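Local coordinates for protein post-proline cleaving enzyme (Rickettsia typhi, PDB 4HVT) that probably cleaves oligopeptides after proline residues as a serine peptidase that joins a beta-propeller domain to an alpha/beta-hydrolase domain, at residues M156-W161 with T188-I193; K181-K186 with F200-H205. One frame throughout, in Å; residues are numbered along the deposited sequence. Where two conformers were deposited one is given.

In the fold
Both contacts lie in the beta-propeller domain, where one antiparallel sheet gives way to the next, on the same side of the chain's centre and about 11 Å apart between centres. Contact 1 sets strand 155-162 against the start of the next sheet; contact 2 sets residues 181-186, just before that sheet, against the loop that leaves strand 197-200. They reach the same sheet, in which strands 155-162 and 185-186 are neighbours, and meet directly. Met156 N lies 2.9 Å from Gly185 O, Thr188 OG1 lies 2.8 Å from Asn201 O, both probable hydrogen bonds, and the rings of Phe158 and Phe200 pack edge-to-face. The probable catalytic triad, Ser566, Asp649 and His682, belongs to the other domain.

Contact 1: M156-W161 with T188-I193; sequences MFFREW and TYPTWI
Met156 lays its sulfur over the face of the Tyr189 ring, a Met-aromatic contact in which SD sits 3.8 Å from the ring centroid, shifted toward the rim at CZ and CE1. The thioether suits the place, being polarisable and flexible: its bend at chi3 (59°) turns CE toward the phenol end, 3.7 Å from Tyr189 OH. Phe158 makes a second ring contact, this time with a proline. Pro190 CG stands 3.9 Å from the centroid of the Phe158 ring, 16° off its normal, a CH-pi interaction suited to the rigid, slightly polarised CH groups of proline. Thr188 CG2 comes to the edge of the same ring.

Farther along, Glu160 OE2 approaches Trp192 CH2 at 3.5 Å in the plane of the indole, with the carboxylate turned 68° from it. The oxygen probably gains a little from the slightly positive CH rim, though its main partners are Arg143 and Arg223, which form salt bridges to OE2; Phe173 N binds OE1, and Trp192 NE1 donates a hydrogen bond to Ser135 O.

No direct hydrogen bond joins the two segments. A water instead donates to Phe157 O at 2.9 Å and to Thr188 O at 2.7 Å, bridging two carbonyls that could not bond to each other. Side chains and water thus join two propeller sheets: strand 155-162 pairs with strand 143-150, which also touches Tyr189 and Trp192, while strand 190-192 pairs with strand 197-200, whose Ile198 packs on Phe158.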
loop_
_atom_site.group_PDB
_atom_site.type_symbol
_atom_site.label_atom_id
_atom_site.label_comp_id
_atom_site.label_asym_id
_atom_site.label_seq_id
_atom_site.Cartn_x
_atom_site.Cartn_y
_atom_site.Cartn_z
ATOM N N MET A 156 3.265 3.087 -15.971
ATOM C CA MET A 156 4.589 2.480 -15.909
ATOM C C MET A 156 4.902 1.674 -17.186
ATOM O O MET A 156 4.027 1.477 -18.050
ATOM C CB MET A 156 4.725 1.629 -14.670
ATOM C CG MET A 156 3.675 0.556 -14.487
ATOM S SD MET A 156 3.922 -0.373 -12.910
ATOM C CE MET A 156 3.843 0.824 -11.688
ATOM N N PHE A 157 6.161 1.281 -17.294
ATOM C CA PHE A 157 6.693 0.535 -18.442
ATOM C C PHE A 157 7.715 -0.448 -17.871
ATOM O O PHE A 157 7.733 -0.689 -16.661
ATOM C CB PHE A 157 7.305 1.479 -19.490
ATOM C CG PHE A 157 8.338 2.374 -18.963
ATOM C CD1 PHE A 157 7.999 3.505 -18.239
ATOM C CD2 PHE A 157 9.693 2.085 -19.153
ATOM C CE1 PHE A 157 8.968 4.331 -17.730
ATOM C CE2 PHE A 157 10.664 2.936 -18.665
ATOM C CZ PHE A 157 10.292 4.042 -17.946
ATOM N N PHE A 158 8.487 -1.093 -18.731
ATOM C CA PHE A 158 9.494 -2.034 -18.254
ATOM C C PHE A 158 10.558 -2.128 -19.299
ATOM O O PHE A 158 10.357 -1.724 -20.431
ATOM C CB PHE A 158 8.910 -3.420 -18.003
ATOM C CG PHE A 158 8.102 -3.937 -19.173
ATOM C CD1 PHE A 158 8.722 -4.687 -20.169
ATOM C CD2 PHE A 158 6.768 -3.737 -19.198
ATOM C CE1 PHE A 158 7.976 -5.136 -21.257
ATOM C CE2 PHE A 158 6.015 -4.181 -20.280
ATOM C CZ PHE A 158 6.629 -4.915 -21.290
ATOM N N ARG A 159 11.710 -2.686 -18.921
ATOM C CA ARG A 159 12.765 -2.973 -19.854
ATOM C C ARG A 159 13.402 -4.290 -19.471
ATOM O O ARG A 159 13.648 -4.554 -18.273
ATOM C CB ARG A 159 13.856 -1.912 -19.817
ATOM C CG ARG A 159 13.427 -0.549 -20.240
ATOM C CD ARG A 159 14.613 0.391 -20.117
ATOM N NE ARG A 159 15.678 0.078 -21.055
ATOM C CZ ARG A 159 16.818 0.763 -21.134
ATOM N NH1 ARG A 159 17.064 1.761 -20.285
ATOM N NH2 ARG A 159 17.728 0.431 -22.022
ATOM N N GLU A 160 13.693 -5.116 -20.454
ATOM C CA GLU A 160 14.362 -6.405 -20.199
ATOM C C GLU A 160 15.852 -6.228 -19.919
ATOM O O GLU A 160 16.508 -5.409 -20.541
ATOM C CB GLU A 160 14.195 -7.296 -21.428
ATOM C CG GLU A 160 14.549 -8.757 -21.175
ATOM C CD GLU A 160 14.487 -9.612 -22.412
ATOM O OE1 GLU A 160 14.136 -9.117 -23.511
ATOM O OE2 GLU A 160 14.773 -10.812 -22.286
ATOM N N TRP A 161 16.375 -6.993 -18.978
ATOM C CA TRP A 161 17.695 -6.769 -18.432
ATOM C C TRP A 161 18.370 -8.118 -18.197
ATOM O O TRP A 161 17.711 -9.094 -17.893
ATOM C CB TRP A 161 17.562 -5.962 -17.129
ATOM C CG TRP A 161 18.871 -5.623 -16.449
ATOM C CD1 TRP A 161 19.582 -4.467 -16.586
ATOM C CD2 TRP A 161 19.516 -6.372 -15.419
ATOM N NE1 TRP A 161 20.683 -4.489 -15.757
ATOM C CE2 TRP A 161 20.652 -5.632 -15.013
ATOM C CE3 TRP A 161 19.254 -7.589 -14.815
ATOM C CZ2 TRP A 161 21.542 -6.089 -14.023
ATOM C CZ3 TRP A 161 20.152 -8.075 -13.838
ATOM C CH2 TRP A 161 21.260 -7.299 -13.443
ATOM N N THR A 188 0.742 -1.342 -15.578
ATOM C CA THR A 188 1.165 -2.315 -16.614
ATOM C C THR A 188 2.335 -3.059 -16.053
ATOM O O THR A 188 3.372 -2.456 -15.756
ATOM C CB THR A 188 1.576 -1.627 -17.905
ATOM O OG1 THR A 188 0.403 -1.078 -18.547
ATOM C CG2 THR A 188 2.207 -2.662 -18.833
ATOM N N TYR A 189 2.148 -4.357 -15.849
ATOM C CA TYR A 189 3.186 -5.264 -15.413
ATOM C C TYR A 189 3.218 -6.504 -16.307
ATOM O O TYR A 189 2.140 -7.041 -16.692
ATOM C CB TYR A 189 2.916 -5.770 -13.988
ATOM C CG TYR A 189 3.086 -4.798 -12.873
ATOM C CD1 TYR A 189 4.342 -4.406 -12.433
ATOM C CD2 TYR A 189 1.981 -4.349 -12.185
ATOM C CE1 TYR A 189 4.468 -3.518 -11.335
ATOM C CE2 TYR A 189 2.091 -3.480 -11.115
ATOM C CZ TYR A 189 3.320 -3.077 -10.695
ATOM O OH TYR A 189 3.354 -2.200 -9.633
ATOM N N PRO A 190 4.429 -6.965 -16.655
ATOM C CA PRO A 190 4.520 -8.155 -17.537
ATOM C C PRO A 190 4.745 -9.439 -16.764
ATOM O O PRO A 190 5.335 -9.428 -15.664
ATOM C CB PRO A 190 5.740 -7.854 -18.386
ATOM C CG PRO A 190 6.649 -7.080 -17.418
ATOM C CD PRO A 190 5.696 -6.238 -16.607
ATOM N N THR A 191 4.301 -10.541 -17.387
ATOM C CA THR A 191 4.456 -11.886 -16.899
ATOM C C THR A 191 5.159 -12.718 -17.985
ATOM O O THR A 191 4.784 -12.708 -19.120
ATOM C CB THR A 191 3.095 -12.497 -16.529
ATOM O OG1 THR A 191 2.561 -11.760 -15.422
ATOM C CG2 THR A 191 3.229 -13.988 -16.111
ATOM N N TRP A 192 6.239 -13.421 -17.590
ATOM C CA TRP A 192 6.885 -14.311 -18.544
ATOM C C TRP A 192 6.008 -15.548 -18.873
ATOM O O TRP A 192 5.423 -16.148 -17.962
ATOM C CB TRP A 192 8.224 -14.811 -18.018
ATOM C CG TRP A 192 9.300 -13.823 -17.877
ATOM C CD1 TRP A 192 9.598 -13.123 -16.755
ATOM C CD2 TRP A 192 10.245 -13.412 -18.862
ATOM N NE1 TRP A 192 10.690 -12.345 -16.941
ATOM C CE2 TRP A 192 11.089 -12.459 -18.250
ATOM C CE3 TRP A 192 10.446 -13.710 -20.208
ATOM C CZ2 TRP A 192 12.120 -11.854 -18.911
ATOM C CZ3 TRP A 192 11.491 -13.096 -20.870
ATOM C CH2 TRP A 192 12.331 -12.190 -20.197
ATOM N N ILE A 193 5.924 -15.925 -20.150
ATOM C CA ILE A 193 5.250 -17.149 -20.655
ATOM C C ILE A 193 6.387 -18.213 -20.842
ATOM O O ILE A 193 6.296 -19.421 -20.412
ATOM C CB ILE A 193 4.456 -16.819 -21.990
ATOM C CG1 ILE A 193 3.221 -15.908 -21.793
ATOM C CG2 ILE A 193 3.950 -18.039 -22.745
ATOM C CD1 ILE A 193 2.225 -16.358 -20.744
HETATM O O HOH W 1 6.020 -2.772 -15.669
#

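Contact 2: K181-K186 with F200-H205; sequences KLLEGK and FNLVLH
A junction between neighbouring sheets of the beta-propeller brings Leu183 and Gly185 against Val203 in the loop that follows strand 197-200. The loop opens with an inverse gamma turn centred on Asn201, its backbone bond from Leu202 N to Phe200 O being weak at 3.1 Å. Across the junction, Leu183 presents CD1 to two leucines: it lies 3.8 Å from Leu204 CD1 and 4.1 Å from Leu202 CD1. In Leu183, chi1 (-60°) puts CG anti to the carbonyl carbon and chi2 (168°) then sets CD1, the methyl that meets both leucines. Such methyls suit a patch that also includes Tyr219 of strand 217-222, touched by both loop leucines.

Val203 meets the backbone of the other segment. Its CG2 rests 4.1 Å from Gly185 CA, the glycine having no side chain between its backbone and the methyl. The CB of Val203 also faces Glu184 O, and Pro215 touches this valine from outside the pair.

Water links the two backbones as well, donating to Glu184 O at 2.9 Å and to Val203 O at 2.8 Å. The polar side chains have partners beyond the pair: Glu184 forms a salt bridge to Lys153, Lys186 NZ bonds to Ser212 O, and Asn201 ties the loop to the chain just beyond Lys186, using OD1 for Tyr189 N and ND2 for Phe187 O.

With no direct hydrogen bond across it, the contact relies on methyl packing and one water. That water donates one hydrogen bond to each carbonyl oxygen, and so bridges two acceptors that could not bond to each other.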
loop_
_atom_site.group_PDB
_atom_site.type_symbol
_atom_site.label_atom_id
_atom_site.label_comp_id
_atom_site.label_asym_id
_atom_site.label_seq_id
_atom_site.Cartn_x
_atom_site.Cartn_y
_atom_site.Cartn_z
ATOM N N LYS A 181 8.479 5.082 -29.918
ATOM C CA LYS A 181 7.657 5.732 -28.890
ATOM C C LYS A 181 7.348 4.762 -27.736
ATOM O O LYS A 181 6.848 3.674 -27.924
ATOM C CB LYS A 181 6.376 6.217 -29.564
ATOM C CG LYS A 181 5.265 6.703 -28.636
ATOM C CD LYS A 181 5.308 8.184 -28.456
ATOM C CE LYS A 181 4.472 8.631 -27.226
ATOM N NZ LYS A 181 4.840 9.995 -26.891
ATOM N N LEU A 182 7.596 5.199 -26.521
ATOM C CA LEU A 182 7.359 4.384 -25.328
ATOM C C LEU A 182 5.900 4.462 -24.877
ATOM O O LEU A 182 5.330 5.581 -24.706
ATOM C CB LEU A 182 8.245 4.904 -24.203
ATOM C CG LEU A 182 8.168 4.126 -22.850
ATOM C CD1 LEU A 182 8.745 2.736 -22.969
ATOM C CD2 LEU A 182 8.919 4.836 -21.759
ATOM N N LEU A 183 5.292 3.285 -24.705
ATOM C CA LEU A 183 3.927 3.185 -24.298
ATOM C C LEU A 183 3.880 2.944 -22.780
ATOM O O LEU A 183 4.669 2.156 -22.260
ATOM C CB LEU A 183 3.269 2.063 -25.044
ATOM C CG LEU A 183 3.276 2.220 -26.575
ATOM C CD1 LEU A 183 2.860 0.892 -27.174
ATOM C CD2 LEU A 183 2.373 3.327 -27.019
ATOM N N GLU A 184 3.029 3.685 -22.088
ATOM C CA GLU A 184 2.873 3.567 -20.638
ATOM C C GLU A 184 1.459 3.200 -20.302
ATOM O O GLU A 184 0.540 3.525 -21.056
ATOM C CB GLU A 184 3.217 4.882 -19.972
ATOM C CG GLU A 184 4.665 5.318 -20.156
ATOM C CD GLU A 184 4.895 6.754 -19.695
ATOM O OE1 GLU A 184 4.681 7.050 -18.516
ATOM O OE2 GLU A 184 5.183 7.632 -20.540
ATOM N N GLY A 185 1.262 2.535 -19.185
ATOM C CA GLY A 185 -0.079 2.182 -18.745
ATOM C C GLY A 185 -0.103 2.058 -17.236
ATOM O O GLY A 185 0.893 1.631 -16.659
ATOM N N LYS A 186 -1.232 2.448 -16.611
ATOM C CA LYS A 186 -1.302 2.387 -15.144
ATOM C C LYS A 186 -1.218 0.944 -14.657
ATOM O O LYS A 186 -2.067 0.101 -14.939
ATOM C CB LYS A 186 -2.551 3.048 -14.579
ATOM C CG LYS A 186 -2.581 4.543 -14.749
ATOM C CD LYS A 186 -3.626 5.191 -13.849
ATOM C CE LYS A 186 -5.026 4.730 -14.169
ATOM N NZ LYS A 186 -5.979 5.342 -13.192
ATOM N N PHE A 200 1.018 -9.221 -21.013
ATOM C CA PHE A 200 0.915 -8.004 -20.208
ATOM C C PHE A 200 -0.327 -7.194 -20.541
ATOM O O PHE A 200 -0.893 -7.349 -21.624
ATOM C CB PHE A 200 2.197 -7.165 -20.251
ATOM C CG PHE A 200 2.578 -6.546 -21.559
ATOM C CD1 PHE A 200 2.799 -7.288 -22.734
ATOM C CD2 PHE A 200 2.883 -5.176 -21.605
ATOM C CE1 PHE A 200 3.199 -6.680 -23.940
ATOM C CE2 PHE A 200 3.363 -4.586 -22.772
ATOM C CZ PHE A 200 3.473 -5.306 -23.950
ATOM N N ASN A 201 -0.683 -6.306 -19.595
ATOM C CA ASN A 201 -1.817 -5.395 -19.708
ATOM C C ASN A 201 -1.332 -4.101 -20.365
ATOM O O ASN A 201 -1.149 -3.074 -19.710
ATOM C CB ASN A 201 -2.526 -5.210 -18.357
ATOM C CG ASN A 201 -1.616 -4.754 -17.230
ATOM O OD1 ASN A 201 -0.461 -5.185 -17.131
ATOM N ND2 ASN A 201 -2.141 -3.867 -16.394
ATOM N N LEU A 202 -1.135 -4.209 -21.689
ATOM C CA LEU A 202 -0.617 -3.208 -22.598
ATOM C C LEU A 202 -1.693 -2.234 -23.098
ATOM O O LEU A 202 -2.734 -2.651 -23.617
ATOM C CB LEU A 202 0.018 -3.889 -23.838
ATOM C CG LEU A 202 0.408 -2.996 -25.010
ATOM C CD1 LEU A 202 1.461 -1.990 -24.693
ATOM C CD2 LEU A 202 0.908 -3.855 -26.160
ATOM N N VAL A 203 -1.411 -0.934 -23.034
ATOM C CA VAL A 203 -2.257 0.073 -23.690
ATOM C C VAL A 203 -1.618 0.389 -25.019
ATOM O O VAL A 203 -0.712 1.224 -25.116
ATOM C CB VAL A 203 -2.402 1.337 -22.829
ATOM C CG1 VAL A 203 -3.331 2.352 -23.487
ATOM C CG2 VAL A 203 -2.956 0.962 -21.463
ATOM N N LEU A 204 -1.999 -0.372 -26.037
ATOM C CA LEU A 204 -1.372 -0.190 -27.358
ATOM C C LEU A 204 -2.026 1.003 -28.047
ATOM O O LEU A 204 -1.343 1.863 -28.659
ATOM C CB LEU A 204 -1.518 -1.451 -28.196
ATOM C CG LEU A 204 -0.898 -1.432 -29.595
ATOM C CD1 LEU A 204 0.561 -1.059 -29.529
ATOM C CD2 LEU A 204 -1.097 -2.767 -30.279
ATOM N N HIS A 205 -3.352 1.020 -27.981
ATOM C CA HIS A 205 -4.178 2.088 -28.545
ATOM C C HIS A 205 -4.747 2.945 -27.391
ATOM O O HIS A 205 -5.101 2.427 -26.369
ATOM C CB HIS A 205 -5.274 1.473 -29.395
ATOM C CG HIS A 205 -4.753 0.529 -30.445
ATOM N ND1 HIS A 205 -4.026 0.967 -31.534
ATOM C CD2 HIS A 205 -4.807 -0.824 -30.555
ATOM C CE1 HIS A 205 -3.689 -0.064 -32.287
ATOM N NE2 HIS A 205 -4.139 -1.161 -31.711
HETATM O O HOH W 2 0.142 3.626 -23.922
#